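Local coordinates for cytoplasmic export protein 1 (Saccharomyces cerevisiae, PDB 3VWA) that binds tRNA and takes part in nuclear tRNA export, possibly passing aminoacylated tRNA from export receptors at the nuclear pore to the translation machinery, at residues I296-T301 against L345-S349; M262-E266 against K320-F324; L292-I296 against F324-V328; I284-I289 against L331-T337. One frame throughout, in Å; residues are numbered along the deposited sequence.

Contact 1 (I296-T301 against L345-S349); sequences IKLLMT and LITQS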
loop_
_atom_site.group_PDB
_atom_site.type_symbol
_atom_site.label_atom_id
_atom_site.label_comp_id
_atom_site.label_asym_id
_atom_site.label_seq_id
_atom_site.Cartn_x
_atom_site.Cartn_y
_atom_site.Cartn_z
ATOM N N ILE A 296 -3.316 12.812 10.226
ATOM C CA ILE A 296 -1.936 13.272 10.283
ATOM C C ILE A 296 -1.749 14.726 9.809
ATOM O O ILE A 296 -1.012 15.518 10.446
ATOM C CB ILE A 296 -0.945 12.367 9.490
ATOM C CG1 ILE A 296 -0.728 11.021 10.224
ATOM C CG2 ILE A 296 0.390 13.074 9.367
ATOM C CD1 ILE A 296 -0.092 9.937 9.374
ATOM N N LYS A 297 -2.380 15.074 8.689
ATOM C CA LYS A 297 -2.300 16.465 8.178
ATOM C C LYS A 297 -2.835 17.438 9.221
ATOM O O LYS A 297 -2.206 18.464 9.491
ATOM C CB LYS A 297 -3.081 16.620 6.866
ATOM C CG LYS A 297 -2.493 15.831 5.710
ATOM C CD LYS A 297 -3.451 15.757 4.524
ATOM C CE LYS A 297 -2.862 14.884 3.413
ATOM N NZ LYS A 297 -3.912 14.106 2.678
ATOM N N LEU A 298 -3.969 17.109 9.837
ATOM C CA LEU A 298 -4.504 17.974 10.884
ATOM C C LEU A 298 -3.488 18.193 11.991
ATOM O O LEU A 298 -3.224 19.326 12.384
ATOM C CB LEU A 298 -5.840 17.483 11.457
ATOM C CG LEU A 298 -7.191 17.977 10.881
ATOM C CD1 LEU A 298 -7.118 19.441 10.421
ATOM C CD2 LEU A 298 -7.761 17.061 9.779
ATOM N N LEU A 299 -2.892 17.111 12.479
ATOM C CA LEU A 299 -1.920 17.215 13.559
ATOM C C LEU A 299 -0.690 18.052 13.174
ATOM O O LEU A 299 -0.072 18.683 14.022
ATOM C CB LEU A 299 -1.455 15.827 13.946
ATOM C CG LEU A 299 -2.506 14.891 14.483
ATOM C CD1 LEU A 299 -1.802 13.563 14.681
ATOM C CD2 LEU A 299 -3.054 15.444 15.786
HETATM N N MSE A 300 -0.327 18.009 11.893
HETATM C CA MSE A 300 0.866 18.681 11.391
HETATM C C MSE A 300 0.594 20.157 11.289
HETATM O O MSE A 300 1.480 20.970 11.519
HETATM C CB MSE A 300 1.237 18.076 10.041
HETATM C CG MSE A 300 2.125 16.866 10.294
HETATM SE SE MSE A 300 2.919 16.300 8.565
HETATM C CE MSE A 300 3.307 14.532 9.318
ATOM N N THR A 301 -0.626 20.534 10.932
ATOM C CA THR A 301 -1.032 21.930 11.077
ATOM C C THR A 301 -1.031 22.400 12.564
ATOM O O THR A 301 -0.549 23.493 12.879
ATOM C CB THR A 301 -2.368 22.159 10.363
ATOM O OG1 THR A 301 -2.173 21.897 8.975
ATOM C CG2 THR A 301 -2.890 23.590 10.553
ATOM N N LEU A 345 1.684 15.221 1.779
ATOM C CA LEU A 345 1.839 14.773 3.153
ATOM C C LEU A 345 3.309 14.666 3.505
ATOM O O LEU A 345 3.752 15.146 4.539
ATOM C CB LEU A 345 1.147 13.414 3.338
ATOM C CG LEU A 345 0.904 12.982 4.810
ATOM C CD1 LEU A 345 -0.383 12.186 4.907
ATOM C CD2 LEU A 345 2.036 12.154 5.389
ATOM N N ILE A 346 4.066 14.071 2.595
ATOM C CA ILE A 346 5.466 13.776 2.825
ATOM C C ILE A 346 6.238 15.085 2.808
ATOM O O ILE A 346 7.065 15.305 3.657
ATOM C CB ILE A 346 6.003 12.774 1.783
ATOM C CG1 ILE A 346 5.399 11.388 2.048
ATOM C CG2 ILE A 346 7.528 12.763 1.734
ATOM C CD1 ILE A 346 5.849 10.726 3.325
ATOM N N THR A 347 5.893 15.971 1.885
ATOM C CA THR A 347 6.429 17.371 1.878
ATOM C C THR A 347 6.272 18.142 3.181
ATOM O O THR A 347 7.231 18.730 3.706
ATOM C CB THR A 347 5.790 18.183 0.749
ATOM O OG1 THR A 347 6.165 17.576 -0.478
ATOM C CG2 THR A 347 6.302 19.647 0.744
ATOM N N GLN A 348 5.057 18.122 3.707
ATOM C CA GLN A 348 4.690 18.792 4.941
ATOM C C GLN A 348 5.480 18.205 6.094
ATOM O O GLN A 348 6.008 18.906 6.994
ATOM C CB GLN A 348 3.189 18.514 5.137
ATOM C CG GLN A 348 2.295 19.727 5.344
ATOM C CD GLN A 348 1.053 19.390 6.184
ATOM O OE1 GLN A 348 0.499 18.285 6.112
ATOM N NE2 GLN A 348 0.632 20.344 7.009
ATOM N N SER A 349 5.609 16.884 6.070
ATOM C CA SER A 349 6.346 16.247 7.126
ATOM C C SER A 349 7.847 16.557 7.100
ATOM O O SER A 349 8.443 16.646 8.148
ATOM C CB SER A 349 5.992 14.768 7.219
ATOM O OG SER A 349 6.577 14.028 6.165
#

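Contact 2 (M262-E266 against K320-F324); sequences MSNLE and KLVPF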
loop_
_atom_site.group_PDB
_atom_site.type_symbol
_atom_site.label_atom_id
_atom_site.label_comp_id
_atom_site.label_asym_id
_atom_site.label_seq_id
_atom_site.Cartn_x
_atom_site.Cartn_y
_atom_site.Cartn_z
HETATM N N MSE A 262 -7.810 6.382 15.872
HETATM C CA MSE A 262 -6.423 6.212 15.407
HETATM C C MSE A 262 -5.501 5.727 16.498
HETATM O O MSE A 262 -4.635 4.950 16.231
HETATM C CB MSE A 262 -5.887 7.516 14.806
HETATM C CG MSE A 262 -6.586 7.894 13.492
HETATM SE SE MSE A 262 -7.097 6.378 12.277
HETATM C CE MSE A 262 -7.565 4.783 13.213
ATOM N N SER A 263 -5.648 6.220 17.725
ATOM C CA SER A 263 -4.932 5.633 18.864
ATOM C C SER A 263 -5.204 4.147 19.097
ATOM O O SER A 263 -4.279 3.355 19.435
ATOM C CB SER A 263 -5.230 6.434 20.107
ATOM O OG SER A 263 -4.652 7.705 19.852
ATOM N N ASN A 264 -6.449 3.758 18.902
ATOM C CA ASN A 264 -6.810 2.346 18.958
ATOM C C ASN A 264 -6.146 1.583 17.807
ATOM O O ASN A 264 -5.616 0.474 17.994
ATOM C CB ASN A 264 -8.326 2.178 18.891
ATOM C CG ASN A 264 -8.965 2.471 20.209
ATOM O OD1 ASN A 264 -8.273 2.486 21.225
ATOM N ND2 ASN A 264 -10.294 2.683 20.222
ATOM N N LEU A 265 -6.114 2.217 16.631
ATOM C CA LEU A 265 -5.476 1.597 15.477
ATOM C C LEU A 265 -4.014 1.377 15.776
ATOM O O LEU A 265 -3.488 0.300 15.515
ATOM C CB LEU A 265 -5.662 2.429 14.225
ATOM C CG LEU A 265 -4.776 2.140 12.989
ATOM C CD1 LEU A 265 -4.972 0.707 12.511
ATOM C CD2 LEU A 265 -5.125 3.118 11.856
ATOM N N GLU A 266 -3.362 2.388 16.326
ATOM C CA GLU A 266 -1.962 2.257 16.664
ATOM C C GLU A 266 -1.645 1.118 17.652
ATOM O O GLU A 266 -0.590 0.528 17.546
ATOM C CB GLU A 266 -1.431 3.559 17.276
ATOM C CG GLU A 266 0.058 3.568 17.682
ATOM C CD GLU A 266 0.367 4.681 18.703
ATOM O OE1 GLU A 266 -0.538 5.490 19.003
ATOM O OE2 GLU A 266 1.485 4.746 19.249
ATOM N N LYS A 320 1.611 11.917 18.577
ATOM C CA LYS A 320 1.147 10.864 17.691
ATOM C C LYS A 320 1.711 10.992 16.256
ATOM O O LYS A 320 1.483 10.119 15.427
ATOM C CB LYS A 320 -0.394 10.785 17.674
ATOM C CG LYS A 320 -1.002 10.443 19.007
ATOM C CD LYS A 320 -0.501 9.086 19.500
ATOM C CE LYS A 320 -1.488 8.478 20.483
ATOM N NZ LYS A 320 -0.903 7.223 21.062
ATOM N N LEU A 321 2.440 12.075 15.978
ATOM C CA LEU A 321 2.991 12.293 14.625
ATOM C C LEU A 321 3.882 11.166 14.126
ATOM O O LEU A 321 3.647 10.623 13.074
ATOM C CB LEU A 321 3.755 13.598 14.563
ATOM C CG LEU A 321 2.847 14.817 14.713
ATOM C CD1 LEU A 321 3.750 16.000 15.064
ATOM C CD2 LEU A 321 2.083 15.042 13.431
ATOM N N VAL A 322 4.909 10.842 14.886
ATOM C CA VAL A 322 5.815 9.715 14.606
ATOM C C VAL A 322 5.085 8.370 14.531
ATOM O O VAL A 322 5.223 7.663 13.551
ATOM C CB VAL A 322 7.033 9.731 15.587
ATOM C CG1 VAL A 322 7.944 8.515 15.431
ATOM C CG2 VAL A 322 7.841 10.986 15.346
ATOM N N PRO A 323 4.270 8.010 15.547
ATOM C CA PRO A 323 3.664 6.658 15.414
ATOM C C PRO A 323 2.700 6.500 14.248
ATOM O O PRO A 323 2.788 5.508 13.548
ATOM C CB PRO A 323 2.954 6.408 16.753
ATOM C CG PRO A 323 3.362 7.538 17.648
ATOM C CD PRO A 323 3.962 8.657 16.826
ATOM N N PHE A 324 1.803 7.475 14.027
ATOM C CA PHE A 324 0.839 7.404 12.953
ATOM C C PHE A 324 1.551 7.421 11.596
ATOM O O PHE A 324 1.170 6.697 10.693
ATOM C CB PHE A 324 -0.180 8.603 12.965
ATOM C CG PHE A 324 -1.153 8.612 14.146
ATOM C CD1 PHE A 324 -1.090 7.660 15.170
ATOM C CD2 PHE A 324 -2.112 9.640 14.252
ATOM C CE1 PHE A 324 -2.000 7.664 16.257
ATOM C CE2 PHE A 324 -3.008 9.675 15.318
ATOM C CZ PHE A 324 -2.944 8.701 16.339
HETATM O O HOH W 1 1.760 6.852 21.782
#

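Contact 3 (L292-I296 against F324-V328); sequences LCEII and FLAIV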
loop_
_atom_site.group_PDB
_atom_site.type_symbol
_atom_site.label_atom_id
_atom_site.label_comp_id
_atom_site.label_asym_id
_atom_site.label_seq_id
_atom_site.Cartn_x
_atom_site.Cartn_y
_atom_site.Cartn_z
ATOM N N LEU A 292 -6.141 7.872 8.204
ATOM C CA LEU A 292 -4.954 8.261 8.982
ATOM C C LEU A 292 -4.269 9.452 8.390
ATOM O O LEU A 292 -3.911 10.387 9.082
ATOM C CB LEU A 292 -3.876 7.176 8.956
ATOM C CG LEU A 292 -3.396 6.650 10.294
ATOM C CD1 LEU A 292 -2.211 5.675 10.240
ATOM C CD2 LEU A 292 -3.265 7.723 11.395
ATOM N N CYS A 293 -4.026 9.388 7.099
ATOM C CA CYS A 293 -3.363 10.497 6.419
ATOM C C CYS A 293 -4.095 11.802 6.714
ATOM O O CYS A 293 -3.465 12.774 7.108
ATOM C CB CYS A 293 -3.263 10.244 4.922
ATOM S SG CYS A 293 -2.049 8.957 4.482
ATOM N N GLU A 294 -5.417 11.813 6.601
ATOM C CA GLU A 294 -6.190 13.010 6.955
ATOM C C GLU A 294 -5.934 13.462 8.388
ATOM O O GLU A 294 -5.802 14.667 8.669
ATOM C CB GLU A 294 -7.705 12.762 6.747
ATOM C CG GLU A 294 -8.161 12.986 5.321
ATOM C CD GLU A 294 -7.739 14.365 4.846
ATOM O OE1 GLU A 294 -8.026 15.363 5.570
ATOM O OE2 GLU A 294 -7.079 14.427 3.782
ATOM N N ILE A 295 -5.889 12.501 9.321
ATOM C CA ILE A 295 -5.682 12.879 10.730
ATOM C C ILE A 295 -4.286 13.384 10.953
ATOM O O ILE A 295 -4.100 14.327 11.712
ATOM C CB ILE A 295 -6.071 11.768 11.706
ATOM C CG1 ILE A 295 -7.599 11.715 11.765
ATOM C CG2 ILE A 295 -5.512 12.070 13.127
ATOM C CD1 ILE A 295 -8.154 10.305 11.708
ATOM N N ILE A 296 -3.316 12.812 10.226
ATOM C CA ILE A 296 -1.936 13.272 10.283
ATOM C C ILE A 296 -1.749 14.726 9.809
ATOM O O ILE A 296 -1.012 15.518 10.446
ATOM C CB ILE A 296 -0.945 12.367 9.490
ATOM C CG1 ILE A 296 -0.728 11.021 10.224
ATOM C CG2 ILE A 296 0.390 13.074 9.367
ATOM C CD1 ILE A 296 -0.092 9.937 9.374
ATOM N N PHE A 324 1.803 7.475 14.027
ATOM C CA PHE A 324 0.839 7.404 12.953
ATOM C C PHE A 324 1.551 7.421 11.596
ATOM O O PHE A 324 1.170 6.697 10.693
ATOM C CB PHE A 324 -0.180 8.603 12.965
ATOM C CG PHE A 324 -1.153 8.612 14.146
ATOM C CD1 PHE A 324 -1.090 7.660 15.170
ATOM C CD2 PHE A 324 -2.112 9.640 14.252
ATOM C CE1 PHE A 324 -2.000 7.664 16.257
ATOM C CE2 PHE A 324 -3.008 9.675 15.318
ATOM C CZ PHE A 324 -2.944 8.701 16.339
ATOM N N LEU A 325 2.560 8.261 11.444
ATOM C CA LEU A 325 3.225 8.393 10.120
ATOM C C LEU A 325 3.965 7.081 9.865
ATOM O O LEU A 325 4.107 6.643 8.696
ATOM C CB LEU A 325 4.226 9.520 10.178
ATOM C CG LEU A 325 4.319 10.687 9.212
ATOM C CD1 LEU A 325 5.658 11.392 9.408
ATOM C CD2 LEU A 325 4.151 10.315 7.736
ATOM N N ALA A 326 4.449 6.439 10.934
ATOM C CA ALA A 326 5.150 5.126 10.801
ATOM C C ALA A 326 4.198 4.072 10.229
ATOM O O ALA A 326 4.550 3.298 9.304
ATOM C CB ALA A 326 5.776 4.666 12.146
ATOM N N ILE A 327 2.952 4.112 10.678
ATOM C CA ILE A 327 1.953 3.207 10.159
ATOM C C ILE A 327 1.709 3.480 8.704
ATOM O O ILE A 327 1.543 2.560 7.898
ATOM C CB ILE A 327 0.639 3.407 10.911
ATOM C CG1 ILE A 327 0.884 3.475 12.427
ATOM C CG2 ILE A 327 -0.421 2.412 10.545
ATOM C CD1 ILE A 327 1.163 2.161 13.089
ATOM N N VAL A 328 1.607 4.757 8.346
ATOM C CA VAL A 328 1.206 5.073 7.005
ATOM C C VAL A 328 2.363 4.638 6.063
ATOM O O VAL A 328 2.120 4.031 5.017
ATOM C CB VAL A 328 0.855 6.568 6.879
ATOM C CG1 VAL A 328 1.103 7.071 5.479
ATOM C CG2 VAL A 328 -0.595 6.812 7.246
#

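Contact 4 (I284-I289 against L331-T337); sequences IENFII and LTSETNT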
loop_
_atom_site.group_PDB
_atom_site.type_symbol
_atom_site.label_atom_id
_atom_site.label_comp_id
_atom_site.label_asym_id
_atom_site.label_seq_id
_atom_site.Cartn_x
_atom_site.Cartn_y
_atom_site.Cartn_z
ATOM N N ILE A 284 -7.351 -1.635 4.094
ATOM C CA ILE A 284 -6.128 -0.959 4.454
ATOM C C ILE A 284 -5.820 0.189 3.488
ATOM O O ILE A 284 -5.603 1.337 3.920
ATOM C CB ILE A 284 -4.928 -1.924 4.498
ATOM C CG1 ILE A 284 -5.114 -2.867 5.706
ATOM C CG2 ILE A 284 -3.629 -1.107 4.546
ATOM C CD1 ILE A 284 -3.903 -3.688 6.080
ATOM N N GLU A 285 -5.797 -0.137 2.196
ATOM C CA GLU A 285 -5.412 0.802 1.131
ATOM C C GLU A 285 -6.350 1.987 1.010
ATOM O O GLU A 285 -5.895 3.116 0.867
ATOM C CB GLU A 285 -5.359 0.091 -0.235
ATOM C CG GLU A 285 -4.393 -1.076 -0.346
ATOM C CD GLU A 285 -4.973 -2.408 0.148
ATOM O OE1 GLU A 285 -5.983 -2.404 0.885
ATOM O OE2 GLU A 285 -4.427 -3.486 -0.192
ATOM N N ASN A 286 -7.653 1.744 1.038
ATOM C CA ASN A 286 -8.612 2.777 0.676
ATOM C C ASN A 286 -9.523 3.211 1.807
ATOM O O ASN A 286 -10.389 4.029 1.591
ATOM C CB ASN A 286 -9.480 2.330 -0.519
ATOM C CG ASN A 286 -8.644 1.989 -1.747
ATOM O OD1 ASN A 286 -7.640 2.645 -2.035
ATOM N ND2 ASN A 286 -8.998 0.911 -2.415
ATOM N N PHE A 287 -9.350 2.675 3.007
ATOM C CA PHE A 287 -10.166 3.131 4.124
ATOM C C PHE A 287 -9.212 3.586 5.199
ATOM O O PHE A 287 -9.136 4.797 5.511
ATOM C CB PHE A 287 -11.090 2.000 4.636
ATOM C CG PHE A 287 -12.301 2.480 5.378
ATOM C CD1 PHE A 287 -12.408 3.799 5.804
ATOM C CD2 PHE A 287 -13.336 1.585 5.697
ATOM C CE1 PHE A 287 -13.516 4.223 6.518
ATOM C CE2 PHE A 287 -14.461 2.015 6.394
ATOM C CZ PHE A 287 -14.547 3.332 6.809
ATOM N N ILE A 288 -8.447 2.635 5.755
ATOM C CA ILE A 288 -7.570 2.978 6.872
ATOM C C ILE A 288 -6.515 4.060 6.544
ATOM O O ILE A 288 -6.426 5.090 7.238
ATOM C CB ILE A 288 -6.937 1.713 7.534
ATOM C CG1 ILE A 288 -8.025 0.794 8.078
ATOM C CG2 ILE A 288 -5.999 2.115 8.633
ATOM C CD1 ILE A 288 -7.535 -0.567 8.556
ATOM N N ILE A 289 -5.710 3.827 5.508
ATOM C CA ILE A 289 -4.602 4.734 5.182
ATOM C C ILE A 289 -5.028 6.195 4.882
ATOM O O ILE A 289 -4.404 7.125 5.374
ATOM C CB ILE A 289 -3.711 4.202 4.021
ATOM C CG1 ILE A 289 -2.832 2.991 4.452
ATOM C CG2 ILE A 289 -2.760 5.267 3.589
ATOM C CD1 ILE A 289 -2.131 2.326 3.273
ATOM N N LEU A 331 2.453 0.818 5.872
ATOM C CA LEU A 331 1.370 0.127 5.166
ATOM C C LEU A 331 1.270 0.511 3.692
ATOM O O LEU A 331 0.829 -0.310 2.889
ATOM C CB LEU A 331 0.039 0.333 5.866
ATOM C CG LEU A 331 -0.090 -0.324 7.239
ATOM C CD1 LEU A 331 -1.455 0.032 7.771
ATOM C CD2 LEU A 331 0.101 -1.842 7.180
ATOM N N THR A 332 1.608 1.763 3.368
ATOM C CA THR A 332 1.565 2.258 1.974
ATOM C C THR A 332 2.618 1.483 1.204
ATOM O O THR A 332 2.333 0.955 0.134
ATOM C CB THR A 332 1.859 3.780 1.798
ATOM O OG1 THR A 332 2.968 4.180 2.597
ATOM C CG2 THR A 332 0.639 4.661 2.187
ATOM N N SER A 333 3.806 1.378 1.772
ATOM C CA SER A 333 4.876 0.621 1.138
ATOM C C SER A 333 4.478 -0.841 0.973
ATOM O O SER A 333 4.596 -1.384 -0.113
ATOM C CB SER A 333 6.180 0.726 1.924
ATOM O OG SER A 333 7.106 -0.270 1.477
ATOM N N GLU A 334 3.998 -1.468 2.051
ATOM C CA GLU A 334 3.672 -2.869 1.997
ATOM C C GLU A 334 2.649 -3.154 0.896
ATOM O O GLU A 334 2.764 -4.159 0.195
ATOM C CB GLU A 334 3.154 -3.396 3.342
ATOM C CG GLU A 334 2.823 -4.887 3.230
ATOM C CD GLU A 334 1.910 -5.391 4.342
ATOM O OE1 GLU A 334 2.297 -5.327 5.523
ATOM O OE2 GLU A 334 0.807 -5.881 4.043
ATOM N N THR A 335 1.664 -2.267 0.741
ATOM C CA THR A 335 0.575 -2.491 -0.207
ATOM C C THR A 335 0.889 -1.830 -1.544
ATOM O O THR A 335 0.084 -1.864 -2.470
ATOM C CB THR A 335 -0.765 -1.909 0.291
ATOM O OG1 THR A 335 -0.614 -0.509 0.607
ATOM C CG2 THR A 335 -1.284 -2.665 1.520
ATOM N N ASN A 336 2.034 -1.174 -1.637
ATOM C CA ASN A 336 2.306 -0.400 -2.829
ATOM C C ASN A 336 1.106 0.448 -3.328
ATOM O O ASN A 336 0.838 0.481 -4.524
ATOM C CB ASN A 336 2.835 -1.312 -3.950
ATOM C CG ASN A 336 3.507 -0.525 -5.058
ATOM O OD1 ASN A 336 4.151 0.490 -4.798
ATOM N ND2 ASN A 336 3.343 -0.972 -6.306
ATOM N N THR A 337 0.402 1.115 -2.402
ATOM C CA THR A 337 -0.674 2.058 -2.701
ATOM C C THR A 337 -0.428 3.347 -1.917
ATOM O O THR A 337 0.100 3.311 -0.823
ATOM C CB THR A 337 -2.054 1.536 -2.221
ATOM O OG1 THR A 337 -1.957 1.169 -0.835
ATOM C CG2 THR A 337 -2.562 0.325 -3.066
HETATM O O HOH W 2 -3.388 3.992 -0.023
#

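Contact 1 (I296-T301 against L345-S349)
The side-chain amide of Gln348, the flat group of this contact, reaches across to helix 296-301 with Met300 CB above its plane, 3.8 Å from Gln348 NE2. Its oxygen end is turned to the aliphatic stem of Lys297, with Gln348 OE1 3.9 Å from Lys297 CG, while the nitrogen end faces Thr301 OG1 at 3.8 Å, too long for a hydrogen bond. A long amide suits this half-open border, since it can lie on aliphatic carbon while its polar end stays near solvent. Deeper in, Met300, present as selenomethionine, runs out extended and presses its CE to 3.4 Å from Ser349 CB, a tight fit for two carbons. Ser349 leaves that flank to the methyl because its OG, held between N and C=O (chi1 74°), turns back to bond Ile346 O at 2.9 Å. Leu345 completes the seam: its CD1 meets Lys297 CE, and its CD2 lies 4.4 Å from Ile296 CG2. Leu321 and Leu325 of helix 321-335 close the inner side. The helix segments point the same way, 26° apart, with helix 321-335 between them in sequence, consistent with alternate helices in one layer of a HEAT-type alpha solenoid.

Contact 2 (M262-E266 against K320-F324)
Lys320 reaches over to Glu266 with its ammonium group: NZ donates to Glu266 OE1 at 2.7 Å, using the syn lone pair of that oxygen, and the pair forms a salt bridge. A bend at chi2 (-60°) brings the chain round to the glutamate, and on the way CE passes 3.3 Å from Ser263 OG, whose hydroxyl is hydrogen-bonded to Leu259 O in its own helix. One water accepts from Lys320 NZ at 2.8 Å and gives a weak bond to Glu266 OE2, so both carboxylate oxygens are linked to the lysine. Pro323 follows in the first helical turn, where a proline costs no backbone bond; its CB lies 3.3 Å from Glu266 OE2, the oxygen not bonded directly to the lysine. Phe324 takes the contact inward. Its CZ touches Met262 CB at 3.5 Å, and Glu266 OE1 lies at the ring edge, 3.8 Å from CE1, where the ring hydrogens carry slight positive charge. Over the centre of one ring face sits Lys320 CB, 3.5 Å above the plane, so a single lysine shelters the aromatic and pairs the acid. An aromatic wedge inside and a charged clasp outside join helix 255-271 to helix 321-335, alternate helices in the chain, consistent with the layered packing of a HEAT-type helical array.

Contact 3 (L292-I296 against F324-V328)
Leu292 drives its forked end between Phe324 and Val328, and the contact it leads is apolar throughout. Among the aliphatic contacts, Leu292 CD1 lies 3.6 Å from Val328 CG2 and 3.7 Å from Ile327 CB, and also rests near the carbonyl oxygen of Phe324, which Val328 N already engages within the helix. The Leu292 and Val328 side chains lie alongside one another, pointing opposite ways. The extended outer bond of Ile296 (chi2 164°) carries its CD1 to 3.7 Å from Leu325 CA, reaching the backbone itself. Helix 292-296 and helix 324-328 run antiparallel at 146°, their axes 9.9 Å apart, an antiparallel pairing of consecutive helices consistent with the helical hairpins of a HEAT-type solenoid; leucine, isoleucine and valine suit it because their branches fill the grooves between turns.

Around the aromatic ring the approaches differ. Leu292 CD2 comes in obliquely, 3.6 Å from Phe324 CB, whereas Ile295 CG2 stands at the ring edge, 4.1 Å from Phe324 CE2. An alanine in place of Leu292 is likely to open a gap beside the Phe324 ring and Val328 CG2, with Ile327 also losing its contact. Sulfur makes one further contact, Cys293 SG sitting 3.8 Å from Val328 CG2, and Leu345 of helix 342-351 packs on the same cysteine.

Contact 4 (I284-I289 against L331-T337)
Ile284 begins the contact by setting its CG2 branch against both Leu331 CD1 and Thr335 CG2, each at 4.1 Å; the side chain leaves the backbone toward the partner helix, and its beta branch puts a methyl on both residues. Glu285 next lays its carbons on the threonines, with CG 3.3 Å from Thr337 OG1, while a bend at chi2 (85°) folds its carboxylate back over Thr335. One oxygen has a partner nearby: OE1 accepts from Gly282 N at the start of the helix. A water donates to Glu285 O and makes a weak bond with Thr337 OG1. The helix then widens: Ile289 N bonds Ile284 O, five residues back, in a pi-type turn, and Ile289 meets the partner helix again. Its CG2 approaches Thr332 CG2 at 3.7 Å, and CD1 lies 3.9 Å from Leu331 CB.

Opposite, Thr335 OG1 donates to Leu331 O at 2.7 Å, sharing that carbonyl with Thr335 N, and so keeps its methyl toward Glu285 and Ile284. A glycine here would probably leave a gap against Ile284 and deprive Leu331 O of its second donor. Asn336, with positive phi, ends the helix in a Schellman motif that brings Thr337 back beside Glu285. Helix 239-248 backs this arrangement through Phe243 and Leu247 on Ile288, while Asn286 and Phe287 reach Ile140 and Lys141, between strands 136-138 and 144-146 of the N-terminal kinase-like part.

Contacts 3 and 4 join the same two helices, 283-303 and 321-335, contact 3 nested inside the loop that contact 4 closes. Contact 3 is buried and purely apolar; contact 4, whose centre is about 3 Å from that of the chain, mixes isoleucines with threonine hydroxyls and a water near the helix ends. Contacts 1 and 2 lie farther out and tie each of these helices to another: 342-351 in contact 1, 255-271 in contact 2. Both are partly buried, but contact 1 finishes in an amide lying on carbon, contact 2 in a salt bridge. Ile296 links contacts 1 and 3, Phe324 contacts 2 and 3, making contact 3 their common interior.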